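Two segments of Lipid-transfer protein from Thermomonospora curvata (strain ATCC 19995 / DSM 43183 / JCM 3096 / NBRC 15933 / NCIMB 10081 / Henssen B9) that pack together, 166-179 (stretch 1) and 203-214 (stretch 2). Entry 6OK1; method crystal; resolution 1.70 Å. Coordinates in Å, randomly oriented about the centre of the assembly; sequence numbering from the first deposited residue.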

# COMPACT_ATOMS: atom_id res chain seq x y z
N THR A 166 -16.81 -31.50 -11.77
CA THR A 166 -16.24 -31.71 -13.08
C THR A 166 -16.01 -30.37 -13.77
O THR A 166 -16.47 -29.32 -13.31
CB THR A 166 -17.18 -32.54 -13.98
OG1 THR A 166 -18.32 -31.75 -14.31
CG2 THR A 166 -17.63 -33.81 -13.25
N SER A 167 -15.36 -30.44 -14.92
CA SER A 167 -15.18 -29.22 -15.71
C SER A 167 -16.52 -28.59 -16.08
O SER A 167 -16.63 -27.36 -16.11
CB SER A 167 -14.38 -29.53 -16.97
OG SER A 167 -14.22 -28.37 -17.78
N GLU A 168 -17.55 -29.39 -16.36
CA GLU A 168 -18.83 -28.79 -16.70
C GLU A 168 -19.41 -28.01 -15.53
O GLU A 168 -20.14 -27.03 -15.76
CB GLU A 168 -19.82 -29.87 -17.17
CG GLU A 168 -19.49 -30.37 -18.55
CD GLU A 168 -20.55 -31.29 -19.13
OE1 GLU A 168 -21.27 -31.93 -18.33
OE2 GLU A 168 -20.67 -31.35 -20.37
N ASP A 169 -19.15 -28.43 -14.29
CA ASP A 169 -19.62 -27.66 -13.14
C ASP A 169 -18.98 -26.27 -13.13
O ASP A 169 -19.66 -25.27 -12.89
CB ASP A 169 -19.32 -28.40 -11.84
CG ASP A 169 -20.09 -29.68 -11.73
OD1 ASP A 169 -21.30 -29.65 -12.04
OD2 ASP A 169 -19.50 -30.72 -11.36
N PHE A 170 -17.68 -26.19 -13.39
CA PHE A 170 -17.05 -24.88 -13.53
C PHE A 170 -17.62 -24.12 -14.73
O PHE A 170 -17.80 -22.89 -14.68
CB PHE A 170 -15.52 -25.04 -13.68
CG PHE A 170 -14.86 -25.76 -12.53
CD1 PHE A 170 -15.35 -25.66 -11.23
CD2 PHE A 170 -13.73 -26.55 -12.76
CE1 PHE A 170 -14.71 -26.32 -10.18
CE2 PHE A 170 -13.10 -27.22 -11.71
CZ PHE A 170 -13.58 -27.11 -10.43
N GLY A 171 -17.89 -24.83 -15.82
CA GLY A 171 -18.43 -24.21 -17.00
C GLY A 171 -19.78 -23.55 -16.78
O GLY A 171 -20.08 -22.52 -17.39
N ARG A 172 -20.60 -24.12 -15.89
CA ARG A 172 -21.90 -23.50 -15.64
C ARG A 172 -21.75 -22.10 -15.09
O ARG A 172 -22.62 -21.25 -15.31
CB ARG A 172 -22.74 -24.38 -14.71
CG ARG A 172 -23.54 -25.37 -15.49
CD ARG A 172 -24.46 -26.24 -14.64
NE ARG A 172 -23.74 -27.40 -14.17
CZ ARG A 172 -23.57 -28.51 -14.88
NH1 ARG A 172 -24.10 -28.62 -16.09
NH2 ARG A 172 -22.86 -29.51 -14.39
N VAL A 173 -20.66 -21.85 -14.35
CA VAL A 173 -20.38 -20.51 -13.86
C VAL A 173 -20.10 -19.59 -15.03
O VAL A 173 -20.58 -18.45 -15.08
CB VAL A 173 -19.20 -20.52 -12.88
CG1 VAL A 173 -18.82 -19.10 -12.48
CG2 VAL A 173 -19.53 -21.32 -11.67
N ALA A 174 -19.28 -20.06 -15.96
CA ALA A 174 -18.96 -19.27 -17.14
C ALA A 174 -20.21 -18.96 -17.94
O ALA A 174 -20.41 -17.83 -18.40
CB ALA A 174 -17.93 -20.01 -18.00
N VAL A 175 -21.08 -19.96 -18.11
CA VAL A 175 -22.29 -19.77 -18.92
C VAL A 175 -23.20 -18.73 -18.29
O VAL A 175 -23.72 -17.83 -18.98
CB VAL A 175 -23.01 -21.12 -19.11
CG1 VAL A 175 -24.34 -20.92 -19.82
CG2 VAL A 175 -22.13 -22.10 -19.90
N VAL A 176 -23.43 -18.82 -16.97
CA VAL A 176 -24.33 -17.84 -16.35
C VAL A 176 -23.69 -16.45 -16.36
O VAL A 176 -24.37 -15.45 -16.64
CB VAL A 176 -24.76 -18.28 -14.94
CG1 VAL A 176 -23.65 -18.10 -13.93
CG2 VAL A 176 -26.02 -17.50 -14.49
N ASP A 177 -22.39 -16.35 -16.08
CA ASP A 177 -21.71 -15.07 -16.26
C ASP A 177 -21.97 -14.50 -17.65
O ASP A 177 -22.30 -13.31 -17.80
CB ASP A 177 -20.19 -15.23 -16.11
CG ASP A 177 -19.69 -15.12 -14.68
OD1 ASP A 177 -20.41 -14.70 -13.77
OD2 ASP A 177 -18.49 -15.46 -14.49
N ARG A 178 -21.73 -15.30 -18.69
CA ARG A 178 -21.85 -14.78 -20.05
C ARG A 178 -23.31 -14.53 -20.41
O ARG A 178 -23.61 -13.66 -21.23
CB ARG A 178 -21.19 -15.75 -21.03
CG ARG A 178 -19.63 -15.74 -20.90
CD ARG A 178 -18.99 -14.47 -21.45
NE ARG A 178 -19.15 -14.42 -22.91
CZ ARG A 178 -18.26 -14.85 -23.79
NH1 ARG A 178 -17.08 -15.33 -23.41
NH2 ARG A 178 -18.55 -14.78 -25.09
N LYS A 179 -24.24 -15.27 -19.80
CA LYS A 179 -25.65 -14.98 -20.04
C LYS A 179 -26.00 -13.58 -19.57
O LYS A 179 -26.67 -12.80 -20.27
CB LYS A 179 -26.51 -16.02 -19.32
CG LYS A 179 -28.02 -15.81 -19.44
CD LYS A 179 -28.75 -17.02 -18.82
CE LYS A 179 -30.24 -16.91 -18.94
NZ LYS A 179 -30.90 -18.11 -18.36
N ARG A 203 -10.11 -24.36 -25.68
CA ARG A 203 -8.83 -25.03 -25.49
C ARG A 203 -8.42 -25.04 -24.02
O ARG A 203 -8.83 -24.18 -23.24
CB ARG A 203 -7.74 -24.34 -26.32
CG ARG A 203 -7.29 -23.01 -25.76
CD ARG A 203 -6.34 -22.30 -26.70
NE ARG A 203 -5.19 -23.14 -26.97
CZ ARG A 203 -4.22 -22.80 -27.81
NH1 ARG A 203 -4.25 -21.63 -28.44
NH2 ARG A 203 -3.22 -23.65 -28.03
N TRP A 204 -7.63 -26.04 -23.64
CA TRP A 204 -7.05 -26.06 -22.30
C TRP A 204 -6.04 -24.93 -22.17
O TRP A 204 -5.23 -24.71 -23.07
CB TRP A 204 -6.36 -27.39 -22.01
CG TRP A 204 -7.26 -28.56 -21.84
CD1 TRP A 204 -7.30 -29.68 -22.62
CD2 TRP A 204 -8.23 -28.76 -20.80
NE1 TRP A 204 -8.25 -30.55 -22.15
CE2 TRP A 204 -8.84 -30.01 -21.03
CE3 TRP A 204 -8.66 -27.99 -19.73
CZ2 TRP A 204 -9.82 -30.52 -20.20
CZ3 TRP A 204 -9.64 -28.48 -18.91
CH2 TRP A 204 -10.21 -29.74 -19.15
N ILE A 205 -6.08 -24.25 -21.03
CA ILE A 205 -5.01 -23.35 -20.63
C ILE A 205 -4.12 -24.14 -19.67
O ILE A 205 -2.97 -24.47 -19.99
CB ILE A 205 -5.59 -22.07 -20.00
CG1 ILE A 205 -6.43 -21.30 -21.03
CG2 ILE A 205 -4.50 -21.17 -19.43
CD1 ILE A 205 -5.65 -20.90 -22.27
N VAL A 206 -4.67 -24.49 -18.52
CA VAL A 206 -4.00 -25.34 -17.54
C VAL A 206 -5.07 -26.21 -16.90
O VAL A 206 -6.00 -25.68 -16.27
CB VAL A 206 -3.23 -24.52 -16.48
CG1 VAL A 206 -4.06 -23.35 -15.94
CG2 VAL A 206 -2.75 -25.42 -15.34
N GLU A 207 -4.98 -27.52 -17.09
CA GLU A 207 -6.03 -28.38 -16.59
C GLU A 207 -6.16 -28.15 -15.09
O GLU A 207 -5.14 -28.11 -14.39
CB GLU A 207 -5.73 -29.86 -16.85
CG GLU A 207 -5.62 -30.20 -18.34
CD GLU A 207 -5.42 -31.70 -18.59
OE1 GLU A 207 -6.12 -32.51 -17.95
OE2 GLU A 207 -4.54 -32.06 -19.38
N PRO A 208 -7.39 -28.03 -14.56
CA PRO A 208 -8.68 -28.28 -15.22
C PRO A 208 -9.39 -27.05 -15.78
O PRO A 208 -10.63 -27.05 -15.84
CB PRO A 208 -9.51 -28.89 -14.10
CG PRO A 208 -9.04 -28.11 -12.88
CD PRO A 208 -7.55 -27.96 -13.09
N LEU A 209 -8.65 -26.02 -16.15
CA LEU A 209 -9.23 -24.76 -16.62
C LEU A 209 -9.14 -24.67 -18.14
O LEU A 209 -8.04 -24.72 -18.72
CB LEU A 209 -8.52 -23.55 -16.00
CG LEU A 209 -8.92 -23.19 -14.57
CD1 LEU A 209 -8.65 -24.31 -13.59
CD2 LEU A 209 -8.18 -21.94 -14.14
N HIS A 210 -10.29 -24.46 -18.78
CA HIS A 210 -10.40 -24.11 -20.18
C HIS A 210 -10.15 -22.61 -20.37
O HIS A 210 -10.23 -21.82 -19.44
CB HIS A 210 -11.81 -24.43 -20.70
CG HIS A 210 -12.15 -25.89 -20.74
ND1 HIS A 210 -12.04 -26.64 -21.89
CD2 HIS A 210 -12.64 -26.73 -19.79
CE1 HIS A 210 -12.43 -27.88 -21.64
NE2 HIS A 210 -12.78 -27.97 -20.37
N LEU A 211 -9.97 -22.22 -21.63
CA LEU A 211 -9.90 -20.79 -21.95
C LEU A 211 -11.11 -20.03 -21.39
O LEU A 211 -10.95 -18.95 -20.81
CB LEU A 211 -9.81 -20.64 -23.46
CG LEU A 211 -9.81 -19.21 -23.97
CD1 LEU A 211 -8.67 -18.42 -23.37
CD2 LEU A 211 -9.68 -19.26 -25.47
N LEU A 212 -12.31 -20.59 -21.51
CA LEU A 212 -13.49 -19.87 -21.06
C LEU A 212 -13.71 -19.93 -19.54
O LEU A 212 -14.69 -19.35 -19.07
CB LEU A 212 -14.73 -20.36 -21.83
CG LEU A 212 -14.82 -19.78 -23.24
CD1 LEU A 212 -15.89 -20.48 -24.03
CD2 LEU A 212 -15.11 -18.29 -23.19
N ASP A 213 -12.80 -20.55 -18.77
CA ASP A 213 -12.78 -20.41 -17.31
C ASP A 213 -12.01 -19.18 -16.85
O ASP A 213 -12.01 -18.88 -15.65
CB ASP A 213 -12.15 -21.64 -16.65
CG ASP A 213 -13.03 -22.85 -16.78
OD1 ASP A 213 -14.21 -22.71 -16.43
OD2 ASP A 213 -12.54 -23.90 -17.24
N CYS A 214 -11.36 -18.48 -17.77
CA CYS A 214 -10.39 -17.43 -17.46
C CYS A 214 -10.87 -16.11 -18.01
O CYS A 214 -11.26 -16.03 -19.18
CB CYS A 214 -9.03 -17.73 -18.08
SG CYS A 214 -8.37 -19.33 -17.64
O HOH W 1 -13.17 -26.32 -16.40

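The helix of stretch 1 lies against stretch 2 over a modest area, 327 Å² counting both sides, and three residues account for about half of it: Phe170, Ser167 and Leu212. No direct hydrogen bond between the stretches is clear, so a water and close packing carry much of the contact.

Ser167, in the first turn of the helix, points its CB toward stretch 2. Its side chain is short, with chi1 in the t well, and a water sits beside it. Ser167 OG donates to this water at 2.7 Å; the water in turn donates to Pro208 O at 2.7 Å and to Asp213 OD2 at 2.6 Å. One small hydroxyl is thereby tied to two acceptors of the other stretch. Ser167 OG also lies 3.0 Å from His210 NE2, near the plane of the imidazole and at its edge. Asp213 OD2 has a second task, accepting from His210 N at 2.8 Å, which ties the end of the strand to the 3-10 segment that follows.

One turn on, Phe170 supplies the apolar part. Its ring reaches the pyrrolidine of Pro208, Phe170 CE2 standing 4.3 Å from Pro208 CG in an oblique approach. A cis peptide bond precedes Pro208, and its compact ring offers carbon to the aromatic side chain without a polar group of its own to satisfy. Nearer the backbone, Phe170 CB passes 3.8 Å from Asp213 OD1, an oxygen hydrogen-bonded elsewhere in the structure.

Leu212 meets the later turns. Its carbonyl comes close to the helix where the side chain is smallest, with Ala174 CB 3.5 Å from Leu212 O; a methyl group permits this approach. Its side chain extends to Arg178, bringing Leu212 CD2 within 3.6 Å of Arg178 NH1. That contact is oblique to the guanidinium, whose NE and NH2 are hydrogen-bonded elsewhere.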